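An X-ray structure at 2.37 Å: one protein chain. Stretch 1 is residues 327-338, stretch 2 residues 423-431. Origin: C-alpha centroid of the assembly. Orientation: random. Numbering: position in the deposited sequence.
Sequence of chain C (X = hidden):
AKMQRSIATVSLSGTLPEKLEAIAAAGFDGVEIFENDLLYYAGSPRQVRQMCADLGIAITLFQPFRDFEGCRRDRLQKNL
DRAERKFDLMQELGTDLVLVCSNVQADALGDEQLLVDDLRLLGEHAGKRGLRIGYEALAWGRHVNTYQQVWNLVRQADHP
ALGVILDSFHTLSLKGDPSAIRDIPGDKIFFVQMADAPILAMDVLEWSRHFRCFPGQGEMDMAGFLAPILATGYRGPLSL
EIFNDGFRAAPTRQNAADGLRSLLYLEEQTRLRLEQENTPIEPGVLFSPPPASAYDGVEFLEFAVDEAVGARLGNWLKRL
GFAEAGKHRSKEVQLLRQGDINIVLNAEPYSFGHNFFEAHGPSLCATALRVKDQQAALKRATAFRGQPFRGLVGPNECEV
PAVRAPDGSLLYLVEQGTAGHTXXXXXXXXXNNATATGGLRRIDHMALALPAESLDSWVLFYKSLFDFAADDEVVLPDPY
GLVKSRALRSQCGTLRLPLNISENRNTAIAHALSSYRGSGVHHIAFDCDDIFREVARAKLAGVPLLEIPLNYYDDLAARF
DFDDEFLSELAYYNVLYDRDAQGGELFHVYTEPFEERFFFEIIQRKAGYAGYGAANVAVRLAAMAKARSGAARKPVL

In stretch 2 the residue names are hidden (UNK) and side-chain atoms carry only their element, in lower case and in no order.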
# COMPACT_ATOMS: atom_id res chain seq x y z
N LYS C 327 -5.01 -26.90 30.95
CA LYS C 327 -5.64 -27.01 29.64
C LYS C 327 -7.10 -26.57 29.73
O LYS C 327 -7.73 -26.68 30.79
CB LYS C 327 -5.56 -28.45 29.11
CG LYS C 327 -6.16 -28.66 27.73
CD LYS C 327 -5.72 -29.98 27.11
CE LYS C 327 -6.47 -30.26 25.82
NZ LYS C 327 -6.28 -31.66 25.36
N HIS C 328 -7.61 -26.03 28.63
CA HIS C 328 -9.02 -25.71 28.53
C HIS C 328 -9.86 -26.96 28.78
O HIS C 328 -9.45 -28.08 28.45
CB HIS C 328 -9.33 -25.12 27.16
CG HIS C 328 -10.63 -24.37 27.08
ND1 HIS C 328 -11.82 -24.99 26.76
CD2 HIS C 328 -10.92 -23.07 27.27
CE1 HIS C 328 -12.79 -24.09 26.76
NE2 HIS C 328 -12.27 -22.92 27.07
N ARG C 329 -11.05 -26.76 29.36
CA ARG C 329 -11.86 -27.91 29.74
C ARG C 329 -12.46 -28.63 28.53
O ARG C 329 -12.73 -29.83 28.60
CB ARG C 329 -12.96 -27.49 30.72
CG ARG C 329 -12.43 -26.76 31.94
CD ARG C 329 -13.54 -26.39 32.90
NE ARG C 329 -13.21 -25.21 33.69
CZ ARG C 329 -13.42 -25.11 35.00
NH1 ARG C 329 -13.95 -26.13 35.67
NH2 ARG C 329 -13.10 -24.00 35.64
N SER C 330 -12.70 -27.92 27.42
CA SER C 330 -13.36 -28.55 26.28
C SER C 330 -12.61 -28.33 24.97
O SER C 330 -12.74 -29.13 24.04
CB SER C 330 -14.79 -28.03 26.15
OG SER C 330 -14.83 -26.62 26.20
N LYS C 331 -11.82 -27.27 24.89
CA LYS C 331 -11.12 -26.91 23.67
C LYS C 331 -9.63 -27.25 23.76
O LYS C 331 -9.09 -27.49 24.83
CB LYS C 331 -11.30 -25.42 23.36
CG LYS C 331 -12.75 -24.99 23.27
CD LYS C 331 -12.87 -23.48 23.16
CE LYS C 331 -14.30 -23.06 22.92
NZ LYS C 331 -14.44 -21.58 22.86
N GLU C 332 -8.98 -27.26 22.59
CA GLU C 332 -7.54 -27.50 22.50
C GLU C 332 -6.80 -26.19 22.74
O GLU C 332 -6.19 -25.59 21.85
CB GLU C 332 -7.19 -28.12 21.15
CG GLU C 332 -7.69 -29.55 21.00
CD GLU C 332 -7.11 -30.47 22.05
OE1 GLU C 332 -5.87 -30.63 22.09
OE2 GLU C 332 -7.89 -31.03 22.86
N VAL C 333 -6.85 -25.75 23.99
CA VAL C 333 -6.33 -24.45 24.41
C VAL C 333 -5.45 -24.66 25.64
O VAL C 333 -5.91 -25.21 26.64
CB VAL C 333 -7.46 -23.45 24.72
CG1 VAL C 333 -6.91 -22.23 25.42
CG2 VAL C 333 -8.18 -23.05 23.44
N GLN C 334 -4.20 -24.22 25.55
CA GLN C 334 -3.25 -24.36 26.64
C GLN C 334 -2.93 -22.99 27.23
O GLN C 334 -2.76 -22.01 26.51
CB GLN C 334 -1.96 -25.03 26.17
CG GLN C 334 -2.10 -26.51 25.90
CD GLN C 334 -2.26 -27.31 27.18
OE1 GLN C 334 -1.94 -26.83 28.27
NE2 GLN C 334 -2.74 -28.54 27.05
N LEU C 335 -2.85 -22.95 28.56
CA LEU C 335 -2.51 -21.74 29.29
C LEU C 335 -1.13 -21.91 29.92
O LEU C 335 -0.87 -22.91 30.59
CB LEU C 335 -3.55 -21.43 30.36
CG LEU C 335 -3.24 -20.26 31.29
CD1 LEU C 335 -3.17 -18.96 30.50
CD2 LEU C 335 -4.29 -20.15 32.39
N LEU C 336 -0.25 -20.93 29.69
CA LEU C 336 1.06 -20.91 30.32
C LEU C 336 1.22 -19.62 31.10
O LEU C 336 0.69 -18.57 30.71
CB LEU C 336 2.21 -21.06 29.32
CG LEU C 336 2.44 -22.45 28.71
CD1 LEU C 336 1.48 -22.75 27.57
CD2 LEU C 336 3.90 -22.67 28.32
N ARG C 337 1.95 -19.70 32.21
CA ARG C 337 1.96 -18.62 33.19
C ARG C 337 3.36 -18.45 33.76
O ARG C 337 4.08 -19.43 33.97
CB ARG C 337 0.95 -18.94 34.29
CG ARG C 337 0.47 -17.78 35.13
CD ARG C 337 -0.67 -18.26 36.00
NE ARG C 337 -1.79 -17.32 36.02
CZ ARG C 337 -3.03 -17.63 36.38
NH1 ARG C 337 -3.32 -18.87 36.76
NH2 ARG C 337 -3.98 -16.71 36.36
N GLN C 338 3.73 -17.19 34.00
CA GLN C 338 4.97 -16.88 34.71
C GLN C 338 4.87 -15.46 35.24
O GLN C 338 4.73 -14.52 34.45
CB GLN C 338 6.19 -17.02 33.79
CG GLN C 338 7.50 -16.65 34.47
CD GLN C 338 8.72 -16.89 33.59
OE1 GLN C 338 9.85 -16.72 34.03
NE2 GLN C 338 8.48 -17.30 32.35
N UNK C 423 -10.83 -15.25 35.15
CA UNK C 423 -11.27 -15.77 33.86
C UNK C 423 -10.75 -17.18 33.61
O UNK C 423 -11.36 -17.94 32.86
c UNK C 423 -10.80 -14.84 32.73
c UNK C 423 -10.93 -15.20 31.25
c UNK C 423 -9.71 -15.98 30.74
c UNK C 423 -11.11 -13.93 30.42
N UNK C 424 -9.63 -17.53 34.25
CA UNK C 424 -8.98 -18.81 33.98
C UNK C 424 -9.58 -19.94 34.81
O UNK C 424 -9.71 -21.06 34.32
c UNK C 424 -5.75 -15.17 32.46
c UNK C 424 -6.58 -16.32 34.38
o UNK C 424 -5.20 -14.04 31.89
c UNK C 424 -6.02 -15.19 33.81
c UNK C 424 -6.87 -17.44 33.61
c UNK C 424 -6.04 -16.27 31.67
c UNK C 424 -6.59 -17.39 32.25
c UNK C 424 -7.48 -18.68 34.24
N UNK C 425 -9.95 -19.66 36.06
CA UNK C 425 -10.58 -20.69 36.89
C UNK C 425 -11.90 -21.15 36.30
O UNK C 425 -12.37 -22.24 36.65
o UNK C 425 -8.92 -20.84 39.59
c UNK C 425 -10.82 -20.19 38.31
o UNK C 425 -9.16 -18.70 39.13
c UNK C 425 -9.54 -19.89 39.06
N UNK C 426 -12.52 -20.36 35.43
CA UNK C 426 -13.83 -20.72 34.89
C UNK C 426 -13.73 -21.61 33.65
O UNK C 426 -14.49 -22.57 33.53
c UNK C 426 -14.63 -19.46 34.57
o UNK C 426 -13.80 -18.52 33.87
c UNK C 426 -15.16 -18.82 35.84
N UNK C 427 -12.83 -21.29 32.72
CA UNK C 427 -12.78 -22.04 31.46
C UNK C 427 -11.66 -23.06 31.40
O UNK C 427 -11.67 -23.91 30.51
o UNK C 427 -14.64 -19.90 30.80
o UNK C 427 -12.91 -18.73 30.14
c UNK C 427 -13.44 -19.82 30.45
c UNK C 427 -12.63 -21.09 30.28
N UNK C 428 -10.71 -23.01 32.33
CA UNK C 428 -9.57 -23.91 32.33
C UNK C 428 -9.61 -24.83 33.55
O UNK C 428 -10.32 -24.57 34.53
c UNK C 428 -8.25 -23.13 32.33
c UNK C 428 -7.56 -20.85 28.76
c UNK C 428 -6.97 -22.09 28.92
c UNK C 428 -8.59 -21.09 30.91
c UNK C 428 -8.37 -20.35 29.76
c UNK C 428 -7.19 -22.82 30.07
c UNK C 428 -8.01 -22.33 31.07
N UNK C 429 -8.82 -25.89 33.48
CA UNK C 429 -8.68 -26.84 34.57
C UNK C 429 -7.23 -26.67 35.03
O UNK C 429 -6.32 -27.37 34.57
c UNK C 429 -8.98 -28.27 34.13
o UNK C 429 -10.37 -28.54 34.19
N UNK C 430 -7.05 -25.72 35.93
CA UNK C 430 -5.72 -25.26 36.31
C UNK C 430 -5.03 -26.28 37.20
O UNK C 430 -5.63 -26.80 38.15
c UNK C 430 -5.19 -22.39 35.11
c UNK C 430 -6.55 -21.49 36.96
c UNK C 430 -6.27 -22.72 36.13
c UNK C 430 -5.84 -23.90 37.01
N UNK C 431 -3.77 -26.56 36.90
CA UNK C 431 -2.94 -27.44 37.71
C UNK C 431 -2.32 -26.60 38.81
O UNK C 431 -1.36 -25.85 38.58
o UNK C 431 -0.31 -29.91 36.96
c UNK C 431 -1.89 -28.13 36.84
o UNK C 431 -1.09 -29.16 38.87
c UNK C 431 -1.03 -29.13 37.62

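Position 423 carries four carbons, forked at the second atom beyond the backbone, and none comes within contact distance of stretch 1. A branch at that point identifies leucine. Leu423 contributes its backbone O to the turn that follows.

Position 424 has one carbon leading to a six-carbon ring that bears a single oxygen. Its CA-to-CB bond points toward stretch 1, and the ring lies against Leu335 and Arg337. This is tyrosine: CD1 of Tyr424 is 3.6 Å from CD2 of Leu335, and NH2 of Arg337 approaches CD2 of Tyr424 at 3.3 Å. An aromatic ring suits this buried site, while its hydroxyl is satisfied elsewhere in the structure.

Position 425 shows two carbons, the second carrying two oxygens; its CA-to-CB bond points away from stretch 1. This is aspartate, and an exposed carboxylate can stay solvated here.

At 426 one carbon carries both an oxygen and a carbon, and the CA-to-CB bond again points away from stretch 1. The branching marks threonine; OG1 of Thr426 donates a hydrogen bond to O of Leu423 at 2.7 Å, so the hydroxyl is satisfied within its own stretch, by the backbone O three residues earlier.

Position 427 again has two carbons. Its CB lies 3.7 Å from NE2 of His328; two carbons ending in two oxygens make it aspartate. Because the end leads away from stretch 1, the carboxylate is kept out of the contact. Asp427 matters here through its backbone.

Position 428 has one carbon and a six-carbon ring without oxygen, set against Val333, Leu335 and His328, hence phenylalanine. The purely apolar ring fits a buried pocket: CE2 of Phe428 lies 3.5 Å from CG1 of Val333 and 3.8 Å from CB of Leu335, while the edge of the His328 ring meets its face, the planes at 78°.

Position 429 bears one carbon and one oxygen, the oxygen near Arg329: a serine. Small and polar, it suits an exposed site; OG of Ser429 is 3.5 Å from CG of Arg329.

Position 430 has four carbons, forked at the second, against Leu335 and Arg337, so it is leucine. CD2 of Leu430 reaches CD2 of Leu335 at 3.6 Å; a branched apolar end, nearer stretch 1 than its sideways CA-to-CB bond would suggest, can pack on another leucine.

Position 431, two carbons with two terminal oxygens and free of stretch 1, is aspartate, a charged group at ease where it is exposed.

The contact joins two modes. Two backbone hydrogen bonds link the stretches: N of Ser429 to O of Lys327 at 3.0 Å, and N of Arg329 to O of Asp427 at 3.1 Å. Between them, His328 and Phe428 form an antiparallel non-hydrogen-bonded pair whose side chains diverge. Beside it, Tyr424, Phe428 and Leu430 pack around Leu335, with Val333 also against the phenyl ring, so that apolar burial complements these bonds.

Stretch 2 423-431: LYDTDFSLD
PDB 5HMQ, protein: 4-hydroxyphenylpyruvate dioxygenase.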